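Side-chain contact in DNA ligase (Aquifex aeolicus, PDB 3QWU), which probably joins nucleic acid ends in an ATP-dependent reaction and binds adenosine and calcium: residues R335-E340 with W344-D349. Residues are numbered along the deposited sequence; the frame is centred on the assembly and turned at random.
Sequences RRLEKE and WRLEFD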
loop_
_atom_site.group_PDB
_atom_site.type_symbol
_atom_site.label_atom_id
_atom_site.label_comp_id
_atom_site.label_asym_id
_atom_site.label_seq_id
_atom_site.Cartn_x
_atom_site.Cartn_y
_atom_site.Cartn_z
ATOM N N ARG A 335 -14.515 -21.336 18.097
ATOM C CA ARG A 335 -15.903 -21.145 18.566
ATOM C C ARG A 335 -16.560 -22.481 18.870
ATOM O O ARG A 335 -17.025 -22.694 19.976
ATOM C CB ARG A 335 -16.765 -20.408 17.554
ATOM C CG ARG A 335 -16.157 -19.153 16.981
ATOM C CD ARG A 335 -16.919 -18.710 15.719
ATOM N NE ARG A 335 -18.258 -18.203 15.994
ATOM C CZ ARG A 335 -18.556 -16.941 16.314
ATOM N NH1 ARG A 335 -17.615 -15.990 16.420
ATOM N NH2 ARG A 335 -19.826 -16.629 16.544
ATOM N N ARG A 336 -16.574 -23.384 17.894
ATOM C CA ARG A 336 -17.284 -24.678 17.997
ATOM C C ARG A 336 -16.420 -25.866 17.521
ATOM O O ARG A 336 -15.795 -25.794 16.452
ATOM C CB ARG A 336 -18.564 -24.657 17.138
ATOM C CG ARG A 336 -19.843 -24.272 17.839
ATOM C CD ARG A 336 -21.075 -24.369 16.903
ATOM N NE ARG A 336 -21.365 -25.757 16.521
ATOM C CZ ARG A 336 -21.417 -26.237 15.267
ATOM N NH1 ARG A 336 -21.221 -25.454 14.199
ATOM N NH2 ARG A 336 -21.699 -27.531 15.081
ATOM N N LEU A 337 -16.383 -26.933 18.321
ATOM C CA LEU A 337 -15.845 -28.227 17.913
ATOM C C LEU A 337 -16.797 -29.313 18.402
ATOM O O LEU A 337 -16.797 -29.691 19.565
ATOM C CB LEU A 337 -14.427 -28.439 18.443
ATOM C CG LEU A 337 -13.634 -29.649 17.899
ATOM C CD1 LEU A 337 -13.619 -29.796 16.336
ATOM C CD2 LEU A 337 -12.211 -29.602 18.431
ATOM N N GLU A 338 -17.598 -29.815 17.475
ATOM C CA GLU A 338 -18.750 -30.657 17.775
ATOM C C GLU A 338 -18.889 -31.819 16.771
ATOM O O GLU A 338 -18.793 -31.611 15.558
ATOM C CB GLU A 338 -20.006 -29.807 17.613
ATOM C CG GLU A 338 -20.667 -29.256 18.839
ATOM C CD GLU A 338 -22.102 -28.840 18.493
ATOM O OE1 GLU A 338 -22.303 -28.134 17.463
ATOM O OE2 GLU A 338 -23.028 -29.257 19.218
ATOM N N LYS A 339 -19.172 -33.022 17.249
ATOM C CA LYS A 339 -19.616 -34.068 16.345
ATOM C C LYS A 339 -20.794 -33.583 15.501
ATOM O O LYS A 339 -21.642 -32.839 15.966
ATOM C CB LYS A 339 -20.041 -35.316 17.101
ATOM C CG LYS A 339 -20.000 -36.557 16.240
ATOM C CD LYS A 339 -18.583 -37.079 16.128
ATOM C CE LYS A 339 -18.519 -38.308 15.241
ATOM N NZ LYS A 339 -18.724 -37.888 13.845
ATOM N N GLU A 340 -20.809 -33.984 14.239
ATOM C CA GLU A 340 -21.842 -33.588 13.299
ATOM C C GLU A 340 -21.819 -34.678 12.238
ATOM O O GLU A 340 -20.869 -34.769 11.447
ATOM C CB GLU A 340 -21.515 -32.211 12.720
ATOM C CG GLU A 340 -22.581 -31.602 11.802
ATOM C CD GLU A 340 -22.035 -30.428 10.979
ATOM O OE1 GLU A 340 -21.619 -30.670 9.809
ATOM O OE2 GLU A 340 -22.013 -29.276 11.503
ATOM N N TRP A 344 -16.312 -34.273 12.775
ATOM C CA TRP A 344 -16.180 -33.184 13.730
ATOM C C TRP A 344 -16.279 -31.838 12.988
ATOM O O TRP A 344 -15.468 -31.565 12.106
ATOM C CB TRP A 344 -14.856 -33.330 14.449
ATOM C CG TRP A 344 -14.898 -34.491 15.342
ATOM C CD1 TRP A 344 -14.602 -35.797 15.030
ATOM C CD2 TRP A 344 -15.322 -34.491 16.703
ATOM N NE1 TRP A 344 -14.787 -36.597 16.132
ATOM C CE2 TRP A 344 -15.234 -35.826 17.170
ATOM C CE3 TRP A 344 -15.762 -33.487 17.582
ATOM C CZ2 TRP A 344 -15.561 -36.184 18.473
ATOM C CZ3 TRP A 344 -16.088 -33.847 18.893
ATOM C CH2 TRP A 344 -15.987 -35.186 19.324
ATOM N N ARG A 345 -17.278 -31.019 13.309
ATOM C CA ARG A 345 -17.386 -29.681 12.718
ATOM C C ARG A 345 -16.531 -28.652 13.479
ATOM O O ARG A 345 -16.618 -28.559 14.711
ATOM C CB ARG A 345 -18.838 -29.222 12.685
ATOM C CG ARG A 345 -19.020 -27.762 12.444
ATOM C CD ARG A 345 -18.574 -27.380 11.085
ATOM N NE ARG A 345 -19.425 -27.979 10.079
ATOM C CZ ARG A 345 -19.301 -27.794 8.779
ATOM N NH1 ARG A 345 -18.325 -27.041 8.286
ATOM N NH2 ARG A 345 -20.150 -28.389 7.960
ATOM N N LEU A 346 -15.676 -27.924 12.764
ATOM C CA LEU A 346 -14.891 -26.847 13.383
ATOM C C LEU A 346 -15.318 -25.486 12.852
ATOM O O LEU A 346 -15.469 -25.293 11.638
ATOM C CB LEU A 346 -13.409 -27.013 13.140
ATOM C CG LEU A 346 -12.508 -25.937 13.754
ATOM C CD1 LEU A 346 -12.532 -25.972 15.290
ATOM C CD2 LEU A 346 -11.118 -26.158 13.230
ATOM N N GLU A 347 -15.514 -24.548 13.772
ATOM C CA GLU A 347 -15.735 -23.149 13.414
ATOM C C GLU A 347 -14.746 -22.347 14.196
ATOM O O GLU A 347 -14.596 -22.571 15.382
ATOM C CB GLU A 347 -17.142 -22.659 13.809
ATOM C CG GLU A 347 -18.310 -23.286 13.076
ATOM C CD GLU A 347 -19.628 -22.569 13.360
ATOM O OE1 GLU A 347 -19.624 -21.400 13.809
ATOM O OE2 GLU A 347 -20.686 -23.190 13.115
ATOM N N PHE A 348 -14.092 -21.385 13.566
ATOM C CA PHE A 348 -13.139 -20.573 14.306
ATOM C C PHE A 348 -12.981 -19.186 13.717
ATOM O O PHE A 348 -13.313 -18.941 12.554
ATOM C CB PHE A 348 -11.780 -21.294 14.434
ATOM C CG PHE A 348 -11.010 -21.381 13.155
ATOM C CD1 PHE A 348 -11.172 -22.461 12.300
ATOM C CD2 PHE A 348 -10.076 -20.388 12.811
ATOM C CE1 PHE A 348 -10.440 -22.545 11.095
ATOM C CE2 PHE A 348 -9.345 -20.470 11.619
ATOM C CZ PHE A 348 -9.536 -21.526 10.753
ATOM N N ASP A 349 -12.460 -18.293 14.557
ATOM C CA ASP A 349 -12.265 -16.925 14.199
ATOM C C ASP A 349 -10.779 -16.586 13.998
ATOM O O ASP A 349 -9.927 -17.031 14.777
ATOM C CB ASP A 349 -12.877 -16.058 15.297
ATOM C CG ASP A 349 -14.423 -16.128 15.324
ATOM O OD1 ASP A 349 -15.060 -16.588 14.325
ATOM O OD2 ASP A 349 -15.012 -15.669 16.339
#
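R336 reaches across a beta hairpin to E347, its hydrogen-bonded partner on the neighbouring antiparallel strand. Its CB lies 4.1 Å from E347 CB; CD then carries the chain past E347 OE2, and a bend at chi3 (67°) swings the guanidinium over the strand pair. NH1 gives E347 OE2 a 2.6 Å bond that lies in the guanidinium plane but meets the carboxylate from above its own plane, the two groups being nearly perpendicular. NE and NH2 both close on E338 OE1, two residues along the same strand, while NH2 also rests against R345 CG. R345 in turn lies alongside E340 and holds it side-on: NE bonds OE2 at 3.2 Å and NH2 bonds OE1 on its syn lone pair, while NH1 forms a salt bridge with E137. At R336 the backbone makes a classic beta bulge, the N-H groups of R335 and R336 both donating to E347 O from the same face of its carbonyl plane. From the bulge itself R335 reaches on, its NH1 meeting D349 OD2 at 2.6 Å, and D349 OD1 is held by T305. The other face of the hairpin is largely apolar: L337 CD1 touches L346 CD1 at 4.1 Å beside helix 313-325, and K339 CD lies over one face of the W344 indole, a CH-pi contact, with NZ bonded to G341 O. A leucine in place of R336 would probably leave E347 and E338 without their shared cation and set both carboxylates free to turn. One face of this hairpin, in the C-terminal region of the ligase, is thus laced by a salt-bridge network of two arginines and three glutamates, with R336 and R345 probably offsetting the mutual repulsion of E338, E340 and E347.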